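Local coordinates for salivary cystatin-L (Ixodes scapularis, PDB 4ZM8), which inhibits papain-like cysteine proteases, including host cathepsins L and S, and helps suppress the host's immune response during tick feeding, at the interface of chains A and B. Coordinates in Å, arbitrary orientation; residue numbers count along the deposited sequence, not the author numbering. Chains: chain A/B, Putative secreted cystatin.

Contact 1: the interface of chains A and B. Residues chain A 57-60; chain B 18-19, 22, 50-51.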
loop_
_atom_site.group_PDB
_atom_site.type_symbol
_atom_site.label_atom_id
_atom_site.label_comp_id
_atom_site.label_asym_id
_atom_site.label_seq_id
_atom_site.Cartn_x
_atom_site.Cartn_y
_atom_site.Cartn_z
ATOM N N THR A 57 -6.354 -6.941 7.538
ATOM C CA THR A 57 -7.448 -7.357 6.680
ATOM C C THR A 57 -7.859 -6.184 5.818
ATOM O O THR A 57 -8.005 -5.073 6.313
ATOM C CB THR A 57 -8.654 -7.839 7.505
ATOM O OG1 THR A 57 -8.255 -8.930 8.349
ATOM C CG2 THR A 57 -9.820 -8.254 6.599
ATOM N N ASN A 58 -8.025 -6.416 4.525
ATOM C CA ASN A 58 -8.568 -5.386 3.655
ATOM C C ASN A 58 -10.085 -5.528 3.553
ATOM O O ASN A 58 -10.589 -6.604 3.265
ATOM C CB ASN A 58 -7.932 -5.457 2.272
ATOM C CG ASN A 58 -6.809 -4.471 2.106
ATOM O OD1 ASN A 58 -6.717 -3.505 2.847
ATOM N ND2 ASN A 58 -5.963 -4.693 1.124
ATOM N N TYR A 59 -10.812 -4.452 3.819
ATOM C CA TYR A 59 -12.258 -4.461 3.646
ATOM C C TYR A 59 -12.653 -3.598 2.452
ATOM O O TYR A 59 -12.582 -2.377 2.519
ATOM C CB TYR A 59 -12.964 -3.954 4.902
ATOM C CG TYR A 59 -12.655 -4.749 6.148
ATOM C CD1 TYR A 59 -11.462 -4.561 6.842
ATOM C CD2 TYR A 59 -13.549 -5.691 6.631
ATOM C CE1 TYR A 59 -11.181 -5.282 7.979
ATOM C CE2 TYR A 59 -13.269 -6.421 7.776
ATOM C CZ TYR A 59 -12.085 -6.213 8.441
ATOM O OH TYR A 59 -11.808 -6.942 9.571
ATOM N N ARG A 60 -13.066 -4.218 1.357
ATOM C CA ARG A 60 -13.599 -3.430 0.262
ATOM C C ARG A 60 -15.093 -3.204 0.483
ATOM O O ARG A 60 -15.852 -4.155 0.682
ATOM C CB ARG A 60 -13.346 -4.104 -1.077
ATOM C CG ARG A 60 -13.581 -3.193 -2.256
ATOM C CD ARG A 60 -12.782 -3.664 -3.455
ATOM N NE ARG A 60 -13.134 -5.027 -3.846
ATOM C CZ ARG A 60 -12.379 -5.807 -4.618
ATOM N NH1 ARG A 60 -11.212 -5.377 -5.079
ATOM N NH2 ARG A 60 -12.788 -7.030 -4.912
ATOM N N GLU B 18 -19.795 -5.291 12.707
ATOM C CA GLU B 18 -18.382 -5.022 12.471
ATOM C C GLU B 18 -18.239 -4.281 11.150
ATOM O O GLU B 18 -17.611 -3.223 11.090
ATOM C CB GLU B 18 -17.572 -6.327 12.474
ATOM C CG GLU B 18 -16.250 -6.296 11.690
ATOM C CD GLU B 18 -15.028 -5.898 12.531
ATOM O OE1 GLU B 18 -13.891 -6.185 12.095
ATOM O OE2 GLU B 18 -15.189 -5.292 13.612
ATOM N N PHE B 19 -18.871 -4.812 10.108
ATOM C CA PHE B 19 -18.777 -4.211 8.789
ATOM C C PHE B 19 -19.461 -2.849 8.757
ATOM O O PHE B 19 -18.938 -1.900 8.165
ATOM C CB PHE B 19 -19.372 -5.146 7.737
ATOM C CG PHE B 19 -18.860 -6.544 7.843
ATOM C CD1 PHE B 19 -17.575 -6.850 7.435
ATOM C CD2 PHE B 19 -19.641 -7.543 8.397
ATOM C CE1 PHE B 19 -17.087 -8.122 7.553
ATOM C CE2 PHE B 19 -19.151 -8.829 8.517
ATOM C CZ PHE B 19 -17.875 -9.113 8.096
ATOM N N LEU B 22 -17.581 -0.146 10.551
ATOM C CA LEU B 22 -16.402 0.146 9.741
ATOM C C LEU B 22 -16.729 0.991 8.500
ATOM O O LEU B 22 -15.885 1.726 7.973
ATOM C CB LEU B 22 -15.770 -1.171 9.328
ATOM C CG LEU B 22 -14.308 -1.210 8.980
ATOM C CD1 LEU B 22 -13.569 -0.298 9.929
ATOM C CD2 LEU B 22 -13.897 -2.643 9.159
ATOM N N GLU B 50 -16.326 -7.117 1.089
ATOM C CA GLU B 50 -15.341 -8.145 0.769
ATOM C C GLU B 50 -14.116 -8.010 1.678
ATOM O O GLU B 50 -13.614 -6.907 1.892
ATOM C CB GLU B 50 -14.927 -8.051 -0.702
ATOM C CG GLU B 50 -16.091 -8.023 -1.664
ATOM C CD GLU B 50 -15.718 -7.458 -3.012
ATOM O OE1 GLU B 50 -15.774 -6.221 -3.169
ATOM O OE2 GLU B 50 -15.356 -8.246 -3.914
ATOM N N THR B 51 -13.640 -9.125 2.222
ATOM C CA THR B 51 -12.401 -9.094 2.975
ATOM C C THR B 51 -11.305 -9.835 2.245
ATOM O O THR B 51 -11.566 -10.708 1.423
ATOM C CB THR B 51 -12.536 -9.699 4.374
ATOM O OG1 THR B 51 -12.590 -11.125 4.281
ATOM C CG2 THR B 51 -13.770 -9.166 5.069
HETATM O O HOH W 1 -17.285 -4.456 -1.585
#

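Contact 2: the interface of chains A and B. Residues chain A 42-47; chain B 62-64.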
loop_
_atom_site.group_PDB
_atom_site.type_symbol
_atom_site.label_atom_id
_atom_site.label_comp_id
_atom_site.label_asym_id
_atom_site.label_seq_id
_atom_site.Cartn_x
_atom_site.Cartn_y
_atom_site.Cartn_z
ATOM N N THR A 42 22.798 -2.904 -10.773
ATOM C CA THR A 42 22.926 -4.103 -9.957
ATOM C C THR A 42 23.344 -3.755 -8.527
ATOM O O THR A 42 23.424 -2.585 -8.142
ATOM C CB THR A 42 23.919 -5.106 -10.575
ATOM O OG1 THR A 42 23.746 -6.394 -9.971
ATOM C CG2 THR A 42 25.355 -4.626 -10.386
ATOM N N VAL A 43 23.566 -4.777 -7.724
ATOM C CA VAL A 43 23.972 -4.533 -6.359
ATOM C C VAL A 43 25.499 -4.511 -6.229
ATOM O O VAL A 43 26.176 -5.511 -6.479
ATOM C CB VAL A 43 23.381 -5.580 -5.440
ATOM C CG1 VAL A 43 23.703 -5.262 -3.980
ATOM C CG2 VAL A 43 21.873 -5.665 -5.674
ATOM N N ALA A 44 26.031 -3.347 -5.882
ATOM C CA ALA A 44 27.401 -3.250 -5.401
ATOM C C ALA A 44 27.436 -3.753 -3.956
ATOM O O ALA A 44 28.210 -4.652 -3.637
ATOM C CB ALA A 44 27.920 -1.821 -5.492
ATOM N N GLU A 45 26.572 -3.200 -3.097
ATOM C CA GLU A 45 26.528 -3.627 -1.702
ATOM C C GLU A 45 25.214 -3.466 -0.984
ATOM O O GLU A 45 24.584 -2.419 -1.050
ATOM C CB GLU A 45 27.575 -2.879 -0.892
ATOM C CG GLU A 45 27.654 -3.384 0.516
ATOM C CD GLU A 45 28.945 -3.002 1.173
ATOM O OE1 GLU A 45 29.928 -3.751 0.992
ATOM O OE2 GLU A 45 28.976 -1.950 1.854
ATOM N N VAL A 46 24.826 -4.511 -0.261
ATOM C CA VAL A 46 23.751 -4.418 0.722
ATOM C C VAL A 46 24.263 -3.776 2.013
ATOM O O VAL A 46 24.894 -4.414 2.858
ATOM C CB VAL A 46 23.154 -5.789 1.066
ATOM C CG1 VAL A 46 22.073 -5.638 2.129
ATOM C CG2 VAL A 46 22.614 -6.469 -0.172
ATOM N N VAL A 47 23.969 -2.499 2.145
ATOM C CA VAL A 47 24.333 -1.724 3.303
ATOM C C VAL A 47 23.481 -2.091 4.519
ATOM O O VAL A 47 24.005 -2.547 5.531
ATOM C CB VAL A 47 24.173 -0.241 2.999
ATOM C CG1 VAL A 47 24.627 0.582 4.178
ATOM C CG2 VAL A 47 24.937 0.107 1.725
ATOM N N THR B 62 18.641 -0.721 2.240
ATOM C CA THR B 62 19.530 0.380 1.912
ATOM C C THR B 62 20.643 -0.242 1.085
ATOM O O THR B 62 21.193 -1.274 1.462
ATOM C CB THR B 62 20.074 1.099 3.164
ATOM O OG1 THR B 62 18.989 1.724 3.864
ATOM C CG2 THR B 62 21.062 2.165 2.776
ATOM N N LEU B 63 20.937 0.348 -0.068
ATOM C CA LEU B 63 21.765 -0.342 -1.042
ATOM C C LEU B 63 22.770 0.582 -1.689
ATOM O O LEU B 63 22.495 1.768 -1.883
ATOM C CB LEU B 63 20.897 -0.993 -2.147
ATOM C CG LEU B 63 19.890 -2.111 -1.846
ATOM C CD1 LEU B 63 19.261 -2.588 -3.127
ATOM C CD2 LEU B 63 20.478 -3.296 -1.074
ATOM N N LYS B 64 23.930 0.020 -2.009
ATOM C CA LYS B 64 24.871 0.619 -2.941
ATOM C C LYS B 64 24.564 0.034 -4.318
ATOM O O LYS B 64 24.649 -1.190 -4.524
ATOM C CB LYS B 64 26.327 0.325 -2.549
ATOM C CG LYS B 64 26.952 1.280 -1.553
ATOM C CD LYS B 64 26.870 2.712 -2.047
ATOM C CE LYS B 64 27.774 3.651 -1.235
ATOM N NZ LYS B 64 27.620 3.512 0.243
#

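Contact 1: the interface of chains A and B
A:Arg60 grips the carboxylate of B:Glu50 side-on, NE going to OE1 at 3.0 Å and the terminal NH2 to OE2, in a two-toothed salt bridge between antiparallel strands of a domain-swapped cystatin dimer. Both acceptor oxygens lie close to the guanidinium plane, yet each is met from above the carboxylate, the two planes standing 49° apart. The arginine reaches back by a bend at chi3 (59°), while the glutamate runs out extended beyond CG. Beneath this pair, two backbone bonds join the same residues: A:Arg60 N donates to B:Glu50 O at 2.8 Å, and B:Glu50 N returns a bond to A:Arg60 O. A water links A:Arg60 O to B:Glu50 OE1 as well.

On the other face of the strand pair, A:Tyr59 enters the helix-covered side of chain B. Methyl CD2 of B:Leu22 sits over the middle of its ring, 3.7 Å from the centroid, in a CH-pi contact. CG2 of A:Thr57 lies against the opposite face, toward the rim, so the ring is clasped between the partner's helix 17-31 and its own strand. B:Thr51 runs alongside the tyrosine, its CG2 3.8 Å from CD2 of the ring. B:Phe19 adds a looser apolar neighbour near CE2. Further out, A:Thr57 CG2, anti to its backbone N (OG1 chi1 -58°), also meets B:Thr51 CB. At the phenol end, B:Glu18 crosses the tyrosine at about a right angle, with carboxylate OE1 3.4 Å from A:Tyr59 OH.

Contact 2: the interface of chains A and B
A:Glu45 and B:Lys64 pair antiparallel at the start of A's long strand 45-68, where the swapped cystatin sheet carries a classic beta-bulge. A:Ala44 and A:Glu45 together face the one residue B:Lys64: its carbonyl O accepts A:Ala44 N at 2.9 Å and A:Glu45 N at 3.1 Å, both donors coming from the same face of the carbonyl plane. The helix-like psi of A:Ala44 (-53°) makes the extra residue fit and turns both N-H groups toward this oxygen. In return B:Lys64 N gives A:Glu45 O a nearly straight bond of 2.7 Å (174° at H), so the lysine backbone is held through both its N-H and its carbonyl.

One face of the sheet is packed by A:Val46 and B:Leu63, lying side by side and pointing the same way. The leucine branch CD2 touches both CA and CG2 of A:Val46, each at 3.9 Å. On the other face, A:Glu45 CB and A:Ala44 CB both touch B:Lys64 CB, bringing the root of the lysine into close apolar contact.

The grip slackens toward A:Val47. Its N reaches B:Thr62 O through a weak, bent bond, and A:Val47 CB rests against the methyl CG2 of B:Thr62, the two side chains crossing obliquely. Farther from the backbone, the chain of B:Lys64 bends at chi2 (-56°) and passes A:Val47 CG2 with its CG. The ammonium B:Lys64 NZ remains 5.9 Å from A:Glu45 OE2, too far for a salt bridge, although the opposite charges may attract weakly at that range.

The centres of contact 1 and contact 2 lie about 38 Å apart, in opposite lobes, and strand 45-68 of both chains runs through each. Residue pairs sum to 110 in contact 1 and 109 in contact 2, so the register slips by one while early and late strand parts stay paired, as in a monomeric cystatin hairpin, here between chains. In the swap, the protease-binding QVVAG segment joins a continuous strand, consistent with the dimer's predicted inactivity; the protein is probably monomeric in vivo. The reactive-site glycine, assigned by similarity, lies about 13 Å (B:Gly5) and 24 Å (A:Gly5) from the respective contact centres.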